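Local coordinates for designed Anbu Protein (Synthetic construct, PDB 5LOY) that forms a helical assembly as a consensus-designed Anbu protein, an ancestral type of proteasome beta subunit, and is probably an N-terminal nucleophile hydrolase, at residues A[18-23]-A[50-55]; A[84-89]-A[110-115]; A[172-177]-A[213-218]. All coordinates share one frame; numbering follows the deposited sequence.

Contact 1: residues A[18-23]-A[50-55]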
loop_
_atom_site.group_PDB
_atom_site.type_symbol
_atom_site.label_atom_id
_atom_site.label_comp_id
_atom_site.label_asym_id
_atom_site.label_seq_id
_atom_site.Cartn_x
_atom_site.Cartn_y
_atom_site.Cartn_z
ATOM N N SER A 18 -1.034 -12.947 12.357
ATOM C CA SER A 18 -1.985 -14.007 12.720
ATOM C C SER A 18 -3.463 -13.640 12.630
ATOM O O SER A 18 -4.312 -14.447 12.938
ATOM C CB SER A 18 -1.674 -14.533 14.125
ATOM O OG SER A 18 -1.660 -13.481 15.080
ATOM N N ARG A 19 -3.777 -12.437 12.196
ATOM C CA ARG A 19 -5.153 -12.010 12.178
ATOM C C ARG A 19 -5.823 -12.585 10.926
ATOM O O ARG A 19 -5.333 -12.441 9.816
ATOM C CB ARG A 19 -5.224 -10.502 12.223
ATOM C CG ARG A 19 -6.623 -9.964 12.402
ATOM C CD ARG A 19 -6.603 -8.475 12.717
ATOM N NE ARG A 19 -6.187 -8.158 14.079
ATOM C CZ ARG A 19 -6.107 -6.911 14.564
ATOM N NH1 ARG A 19 -6.373 -5.872 13.797
ATOM N NH2 ARG A 19 -5.747 -6.701 15.813
ATOM N N THR A 20 -6.923 -13.283 11.126
ATOM C CA THR A 20 -7.450 -14.156 10.114
ATOM C C THR A 20 -8.971 -14.070 10.040
ATOM O O THR A 20 -9.640 -14.139 11.049
ATOM C CB THR A 20 -7.078 -15.633 10.421
ATOM O OG1 THR A 20 -5.665 -15.751 10.631
ATOM C CG2 THR A 20 -7.456 -16.552 9.275
ATOM N N ASN A 21 -9.495 -13.981 8.823
ATOM C CA ASN A 21 -10.916 -14.213 8.580
ATOM C C ASN A 21 -11.365 -15.675 8.819
ATOM O O ASN A 21 -11.039 -16.580 8.051
ATOM C CB ASN A 21 -11.296 -13.769 7.177
ATOM C CG ASN A 21 -12.476 -12.853 7.203
ATOM O OD1 ASN A 21 -12.305 -11.626 7.314
ATOM N ND2 ASN A 21 -13.689 -13.428 7.217
ATOM N N ALA A 22 -12.099 -15.906 9.898
ATOM C CA ALA A 22 -12.527 -17.246 10.256
ATOM C C ALA A 22 -14.039 -17.331 10.197
ATOM O O ALA A 22 -14.686 -17.882 11.099
ATOM C CB ALA A 22 -12.028 -17.581 11.651
ATOM N N GLY A 23 -14.614 -16.763 9.151
ATOM C CA GLY A 23 -16.056 -16.693 9.044
ATOM C C GLY A 23 -16.660 -15.373 9.477
ATOM O O GLY A 23 -15.975 -14.443 9.919
ATOM N N GLY A 50 -5.003 -16.259 2.571
ATOM C CA GLY A 50 -6.282 -16.474 1.893
ATOM C C GLY A 50 -7.234 -17.253 2.757
ATOM O O GLY A 50 -7.138 -17.261 3.956
ATOM N N ASN A 51 -8.159 -17.934 2.119
ATOM C CA ASN A 51 -9.190 -18.645 2.807
ATOM C C ASN A 51 -8.620 -19.718 3.729
ATOM O O ASN A 51 -7.867 -20.574 3.288
ATOM C CB ASN A 51 -10.090 -19.256 1.774
ATOM C CG ASN A 51 -11.307 -19.869 2.380
ATOM O OD1 ASN A 51 -11.250 -20.954 2.956
ATOM N ND2 ASN A 51 -12.410 -19.183 2.281
ATOM N N LEU A 52 -8.978 -19.660 5.008
ATOM C CA LEU A 52 -8.444 -20.571 6.023
ATOM C C LEU A 52 -8.836 -22.022 5.785
ATOM O O LEU A 52 -8.038 -22.906 5.980
ATOM C CB LEU A 52 -8.921 -20.153 7.416
ATOM C CG LEU A 52 -8.325 -20.953 8.591
ATOM C CD1 LEU A 52 -6.830 -20.718 8.701
ATOM C CD2 LEU A 52 -8.987 -20.601 9.891
ATOM N N ALA A 53 -10.075 -22.287 5.398
ATOM C CA ALA A 53 -10.451 -23.673 5.102
ATOM C C ALA A 53 -9.568 -24.259 4.001
ATOM O O ALA A 53 -9.181 -25.425 4.062
ATOM C CB ALA A 53 -11.924 -23.802 4.739
ATOM N N THR A 54 -9.248 -23.448 3.012
ATOM C CA THR A 54 -8.401 -23.892 1.920
ATOM C C THR A 54 -6.953 -24.107 2.387
ATOM O O THR A 54 -6.380 -25.155 2.131
ATOM C CB THR A 54 -8.444 -22.880 0.770
ATOM O OG1 THR A 54 -9.780 -22.789 0.304
ATOM C CG2 THR A 54 -7.538 -23.297 -0.384
ATOM N N THR A 55 -6.370 -23.142 3.096
ATOM C CA THR A 55 -4.985 -23.331 3.535
ATOM C C THR A 55 -4.845 -24.542 4.470
ATOM O O THR A 55 -3.900 -25.294 4.339
ATOM C CB THR A 55 -4.379 -22.090 4.193
ATOM O OG1 THR A 55 -5.099 -21.792 5.383
ATOM C CG2 THR A 55 -4.452 -20.930 3.250
#
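The contact lies beside what is probably the active-site cleft of a proteasome-type subunit, where T20 and N21 on the end of strand 11-21 face L52 in the first turn of helix 52-62. T1, the probable nucleophile by family, lies close by, since its OG1 and backbone both bond to the backbone of R19. The touch is light: one methyl pair, and a CH2 against a carbonyl oxygen, with no hydrogen bond. T20 CG2 meets L52 CD1 at 4.3 Å, methyl to methyl. L52 CB lies 4.2 Å from the backbone atom N21 O. L52 CG is anti to its backbone N (chi1 -175°), which carries the branched end toward the strand. F30 packs against both T20 and L52. The hydroxyl of T20 is used elsewhere. T20 OG1 donates to S18 O at 3.0 Å from above the carbonyl plane, and it also bonds to K32 NZ. The helix has its own fastening. N51 is the N-cap, and its OD1 takes the N-H of T54 at 3.2 Å, in the carbonyl plane and on a lone pair. N51 ND2 bonds in turn to D107 O, which fixes the rotation of the amide. The strand end and the helix start are therefore each held by their own polar bonds. A few van der Waals touches set one against the other, probably beside the substrate groove, as in proteasome subunits.

Contact 2: residues A[84-89]-A[110-115]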
loop_
_atom_site.group_PDB
_atom_site.type_symbol
_atom_site.label_atom_id
_atom_site.label_comp_id
_atom_site.label_asym_id
_atom_site.label_seq_id
_atom_site.Cartn_x
_atom_site.Cartn_y
_atom_site.Cartn_z
ATOM N N ARG A 84 6.381 -27.207 -6.362
ATOM C CA ARG A 84 5.472 -27.940 -7.201
ATOM C C ARG A 84 4.494 -28.808 -6.391
ATOM O O ARG A 84 3.329 -28.941 -6.764
ATOM C CB ARG A 84 6.263 -28.809 -8.165
ATOM C CG ARG A 84 5.477 -29.244 -9.369
ATOM C CD ARG A 84 6.414 -29.509 -10.528
ATOM N NE ARG A 84 5.891 -30.555 -11.400
ATOM C CZ ARG A 84 6.647 -31.366 -12.148
ATOM N NH1 ARG A 84 7.982 -31.241 -12.126
ATOM N NH2 ARG A 84 6.081 -32.304 -12.919
ATOM N N LEU A 85 4.952 -29.382 -5.286
ATOM C CA LEU A 85 4.043 -30.122 -4.410
ATOM C C LEU A 85 2.982 -29.224 -3.783
ATOM O O LEU A 85 1.829 -29.633 -3.661
ATOM C CB LEU A 85 4.795 -30.839 -3.286
ATOM C CG LEU A 85 5.647 -32.049 -3.692
ATOM C CD1 LEU A 85 6.459 -32.506 -2.494
ATOM C CD2 LEU A 85 4.795 -33.172 -4.247
ATOM N N VAL A 86 3.366 -28.028 -3.362
ATOM C CA VAL A 86 2.420 -27.135 -2.733
ATOM C C VAL A 86 1.365 -26.734 -3.737
ATOM O O VAL A 86 0.162 -26.751 -3.450
ATOM C CB VAL A 86 3.104 -25.886 -2.166
ATOM C CG1 VAL A 86 2.072 -24.877 -1.673
ATOM C CG2 VAL A 86 4.054 -26.264 -1.028
ATOM N N GLY A 87 1.816 -26.390 -4.930
ATOM C CA GLY A 87 0.924 -26.022 -6.020
ATOM C C GLY A 87 -0.023 -27.118 -6.435
ATOM O O GLY A 87 -1.180 -26.848 -6.717
ATOM N N GLU A 88 0.456 -28.354 -6.485
ATOM C CA GLU A 88 -0.412 -29.467 -6.849
ATOM C C GLU A 88 -1.449 -29.757 -5.762
ATOM O O GLU A 88 -2.573 -30.126 -6.056
ATOM C CB GLU A 88 0.402 -30.713 -7.155
ATOM C CG GLU A 88 0.901 -30.772 -8.598
ATOM C CD GLU A 88 2.026 -31.811 -8.799
ATOM O OE1 GLU A 88 2.839 -31.654 -9.754
ATOM O OE2 GLU A 88 2.102 -32.786 -7.993
ATOM N N ALA A 89 -1.057 -29.590 -4.506
ATOM C CA ALA A 89 -1.966 -29.779 -3.382
ATOM C C ALA A 89 -3.079 -28.729 -3.415
ATOM O O ALA A 89 -4.244 -29.040 -3.204
ATOM C CB ALA A 89 -1.189 -29.704 -2.073
ATOM N N ALA A 110 -6.401 -19.070 -2.207
ATOM C CA ALA A 110 -5.306 -19.102 -1.259
ATOM C C ALA A 110 -3.985 -18.957 -1.962
ATOM O O ALA A 110 -3.884 -19.081 -3.169
ATOM C CB ALA A 110 -5.332 -20.398 -0.470
ATOM N N SER A 111 -2.959 -18.713 -1.179
ATOM C CA SER A 111 -1.680 -18.294 -1.723
ATOM C C SER A 111 -0.564 -18.599 -0.712
ATOM O O SER A 111 -0.803 -18.561 0.491
ATOM C CB SER A 111 -1.766 -16.792 -2.003
ATOM O OG SER A 111 -0.693 -16.422 -2.802
ATOM N N PHE A 112 0.648 -18.886 -1.183
ATOM C CA PHE A 112 1.711 -19.308 -0.282
ATOM C C PHE A 112 3.073 -18.742 -0.647
ATOM O O PHE A 112 3.344 -18.403 -1.807
ATOM C CB PHE A 112 1.823 -20.829 -0.290
ATOM C CG PHE A 112 0.530 -21.550 0.025
ATOM C CD1 PHE A 112 -0.395 -21.809 -0.968
ATOM C CD2 PHE A 112 0.251 -21.957 1.315
ATOM C CE1 PHE A 112 -1.577 -22.445 -0.681
ATOM C CE2 PHE A 112 -0.914 -22.603 1.604
ATOM C CZ PHE A 112 -1.833 -22.852 0.607
ATOM N N ILE A 113 3.951 -18.712 0.351
ATOM C CA ILE A 113 5.363 -18.470 0.143
ATOM C C ILE A 113 6.124 -19.642 0.715
ATOM O O ILE A 113 5.820 -20.098 1.825
ATOM C CB ILE A 113 5.819 -17.202 0.865
ATOM C CG1 ILE A 113 5.319 -15.987 0.096
ATOM C CG2 ILE A 113 7.339 -17.148 0.977
ATOM C CD1 ILE A 113 5.470 -14.682 0.864
ATOM N N LEU A 114 7.084 -20.155 -0.041
ATOM C CA LEU A 114 7.789 -21.357 0.343
ATOM C C LEU A 114 9.246 -21.088 0.169
ATOM O O LEU A 114 9.682 -20.690 -0.907
ATOM C CB LEU A 114 7.389 -22.531 -0.558
ATOM C CG LEU A 114 8.157 -23.826 -0.256
ATOM C CD1 LEU A 114 7.597 -24.481 0.984
ATOM C CD2 LEU A 114 8.083 -24.807 -1.392
ATOM N N GLY A 115 10.027 -21.340 1.201
ATOM C CA GLY A 115 11.483 -21.203 1.076
ATOM C C GLY A 115 12.263 -22.052 2.034
ATOM O O GLY A 115 11.704 -22.664 2.933
#
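V86 of helix 79-94 drops its two methyls onto F112 and L114 of strand 110-118. This is the tight, buried side of the contact. V86 CG1 lies over one face of the F112 ring, 3.9 Å above the plane and shifted toward the rim. Its distance to F112 CD1 is 4.0 Å, and to F112 CG the same. V86 CG2 goes to the other neighbour and reaches L114 CD2 at 4.3 Å. The torsion explains the split: CG1 is anti to the backbone N (chi1 173°), while CG2 stands beside that N. One valine thus serves two residues that are two apart on the strand and point to the same side. F112 also packs on L90 of the same helix and on V58 of helix 52-62, and L114 on A82 and A83. No hydrogen bond crosses the contact. The other side of the helix is looser and open to solvent. There R84 and E88, one turn apart, form a long salt bridge, with R84 NE 3.6 Å from E88 OE1. R84 has a further weak ion pair with E81. I113, between F112 and L114, points away from the helix and packs on F144 and I146 of the second sheet. A helix on one side of a strand and a second sheet on the other is the layering of the alpha-beta-beta-alpha sandwich of Ntn hydrolases.

Contact 3: residues A[172-177]-A[213-218]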
loop_
_atom_site.group_PDB
_atom_site.type_symbol
_atom_site.label_atom_id
_atom_site.label_comp_id
_atom_site.label_asym_id
_atom_site.label_seq_id
_atom_site.Cartn_x
_atom_site.Cartn_y
_atom_site.Cartn_z
ATOM N N CYS A 172 13.780 -4.562 8.755
ATOM C CA CYS A 172 12.993 -4.059 7.659
ATOM C C CYS A 172 11.651 -4.765 7.579
ATOM O O CYS A 172 10.619 -4.135 7.428
ATOM C CB CYS A 172 13.766 -4.244 6.381
ATOM S SG CYS A 172 13.021 -3.425 4.979
ATOM N N ALA A 173 11.638 -6.079 7.746
ATOM C CA ALA A 173 10.353 -6.795 7.839
ATOM C C ALA A 173 9.469 -6.261 8.970
ATOM O O ALA A 173 8.287 -6.029 8.774
ATOM C CB ALA A 173 10.577 -8.287 8.036
ATOM N N LEU A 174 10.043 -6.041 10.143
ATOM C CA LEU A 174 9.244 -5.596 11.280
ATOM C C LEU A 174 8.639 -4.195 11.083
ATOM O O LEU A 174 7.471 -3.942 11.407
ATOM C CB LEU A 174 10.061 -5.672 12.565
ATOM C CG LEU A 174 10.369 -7.115 12.979
ATOM C CD1 LEU A 174 11.236 -7.148 14.218
ATOM C CD2 LEU A 174 9.091 -7.904 13.259
ATOM N N VAL A 175 9.432 -3.307 10.515
ATOM C CA VAL A 175 8.986 -1.965 10.208
ATOM C C VAL A 175 7.878 -2.007 9.143
ATOM O O VAL A 175 6.870 -1.288 9.234
ATOM C CB VAL A 175 10.211 -1.123 9.745
ATOM C CG1 VAL A 175 9.786 0.116 9.003
ATOM C CG2 VAL A 175 11.056 -0.772 10.956
ATOM N N SER A 176 8.060 -2.870 8.149
ATOM C CA SER A 176 7.012 -3.166 7.167
ATOM C C SER A 176 5.680 -3.580 7.826
ATOM O O SER A 176 4.607 -3.155 7.388
ATOM C CB SER A 176 7.476 -4.276 6.226
ATOM O OG SER A 176 6.562 -4.419 5.156
ATOM N N PHE A 177 5.750 -4.404 8.869
ATOM C CA PHE A 177 4.549 -4.786 9.586
ATOM C C PHE A 177 3.966 -3.648 10.374
ATOM O O PHE A 177 2.746 -3.497 10.444
ATOM C CB PHE A 177 4.802 -5.972 10.511
ATOM C CG PHE A 177 4.633 -7.274 9.826
ATOM C CD1 PHE A 177 5.651 -7.781 9.037
ATOM C CD2 PHE A 177 3.446 -7.982 9.921
ATOM C CE1 PHE A 177 5.503 -8.974 8.361
ATOM C CE2 PHE A 177 3.283 -9.175 9.228
ATOM C CZ PHE A 177 4.309 -9.666 8.441
ATOM N N ASP A 213 5.847 -7.288 23.584
ATOM C CA ASP A 213 7.259 -7.511 23.310
ATOM C C ASP A 213 8.081 -6.231 23.449
ATOM O O ASP A 213 7.861 -5.284 22.705
ATOM C CB ASP A 213 7.472 -8.076 21.915
ATOM C CG ASP A 213 8.906 -8.494 21.692
ATOM O OD1 ASP A 213 9.404 -9.301 22.494
ATOM O OD2 ASP A 213 9.544 -8.011 20.729
ATOM N N PRO A 214 9.047 -6.205 24.385
ATOM C CA PRO A 214 9.840 -4.985 24.588
ATOM C C PRO A 214 10.584 -4.533 23.345
ATOM O O PRO A 214 10.572 -3.360 23.039
ATOM C CB PRO A 214 10.824 -5.379 25.691
ATOM C CG PRO A 214 10.104 -6.434 26.466
ATOM C CD PRO A 214 9.342 -7.218 25.420
ATOM N N TYR A 215 11.211 -5.447 22.621
ATOM C CA TYR A 215 11.982 -5.042 21.461
ATOM C C TYR A 215 11.083 -4.386 20.402
ATOM O O TYR A 215 11.417 -3.293 19.890
ATOM C CB TYR A 215 12.753 -6.198 20.837
ATOM C CG TYR A 215 13.440 -5.794 19.543
ATOM C CD1 TYR A 215 14.537 -4.946 19.545
ATOM C CD2 TYR A 215 12.977 -6.238 18.327
ATOM C CE1 TYR A 215 15.153 -4.573 18.371
ATOM C CE2 TYR A 215 13.590 -5.885 17.142
ATOM C CZ TYR A 215 14.673 -5.052 17.161
ATOM O OH TYR A 215 15.254 -4.699 15.947
ATOM N N PHE A 216 9.958 -5.029 20.073
ATOM C CA PHE A 216 9.107 -4.505 19.006
ATOM C C PHE A 216 8.521 -3.151 19.416
ATOM O O PHE A 216 8.408 -2.270 18.580
ATOM C CB PHE A 216 8.023 -5.509 18.593
ATOM C CG PHE A 216 7.298 -5.150 17.298
ATOM C CD1 PHE A 216 7.978 -4.734 16.167
ATOM C CD2 PHE A 216 5.930 -5.255 17.223
ATOM C CE1 PHE A 216 7.300 -4.427 14.981
ATOM C CE2 PHE A 216 5.248 -4.951 16.050
ATOM C CZ PHE A 216 5.927 -4.524 14.929
ATOM N N ARG A 217 8.215 -2.971 20.698
ATOM C CA ARG A 217 7.817 -1.655 21.208
ATOM C C ARG A 217 8.892 -0.596 21.051
ATOM O O ARG A 217 8.594 0.505 20.632
ATOM C CB ARG A 217 7.479 -1.709 22.678
ATOM C CG ARG A 217 6.042 -2.064 22.968
ATOM C CD ARG A 217 5.696 -1.747 24.427
ATOM N NE ARG A 217 4.421 -2.365 24.751
ATOM C CZ ARG A 217 3.946 -2.523 25.976
ATOM N NH1 ARG A 217 4.644 -2.123 27.038
ATOM N NH2 ARG A 217 2.764 -3.107 26.139
ATOM N N MET A 218 10.134 -0.935 21.388
ATOM C CA MET A 218 11.242 -0.018 21.224
ATOM C C MET A 218 11.418 0.350 19.765
ATOM O O MET A 218 11.653 1.498 19.438
ATOM C CB MET A 218 12.546 -0.606 21.741
ATOM C CG MET A 218 13.459 0.415 22.399
ATOM S SD MET A 218 14.966 -0.238 23.197
ATOM C CE MET A 218 15.455 -1.728 22.294
#
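L174 of helix 166-183 is wedged against Y215 and F216 in the first turn of helix 214-232. Its CB starts the contact, 3.9 Å from F216 CE1. CG is anti to the carbonyl carbon (chi1 -68°) and sends the two methyls out to different rings. CD1 lies in the plane of the Y215 ring, at its edge, 4.0 Å from Y215 CE2. L174 CD2 stands off the F216 plane, near the rim, 4.3 Å from F216 CE1. L191, I209 and L219 also touch this leucine. The F216 ring turns its edge to the backbone of L174 as well: L174 O lies in the ring plane, 3.6 Å from F216 CE1. The start of the second helix is capped by D213. Its OD2 accepts from F216 N at 3.1 Å, met from above the carboxylate plane, and forms a salt bridge with R207. F231 and L234 of the second subunit pack on C172 and V175. The contact is thus made without a hydrogen bond, mostly by apolar carbons. The hydroxyl of Y215 bonds to P235 O of the second subunit, so the same residue packs within the chain and takes part in the subunit interface.

From the N terminus the three contacts come in series, and none nests in or crosses another. Contact 1 closes the loop through strands 27-29, 33-38 and 42-50, tying one sheet to the helix that follows the other. Contact 2 closes the return from helix 79-94 to strand 110-118, including unmodelled residues 97-106. The two touch: T54 and T55 pack on A110, and T55 also reaches F112. Contact 3 closes the excursion through strands 191-197 and 205-209. It lies on the opposite side of the chain's centre from contact 2. Contact 2 joins one outer helical layer to its sheet, contact 3 pairs helices of the other layer, and contact 1 lies near T1, probably beside the active-site cleft.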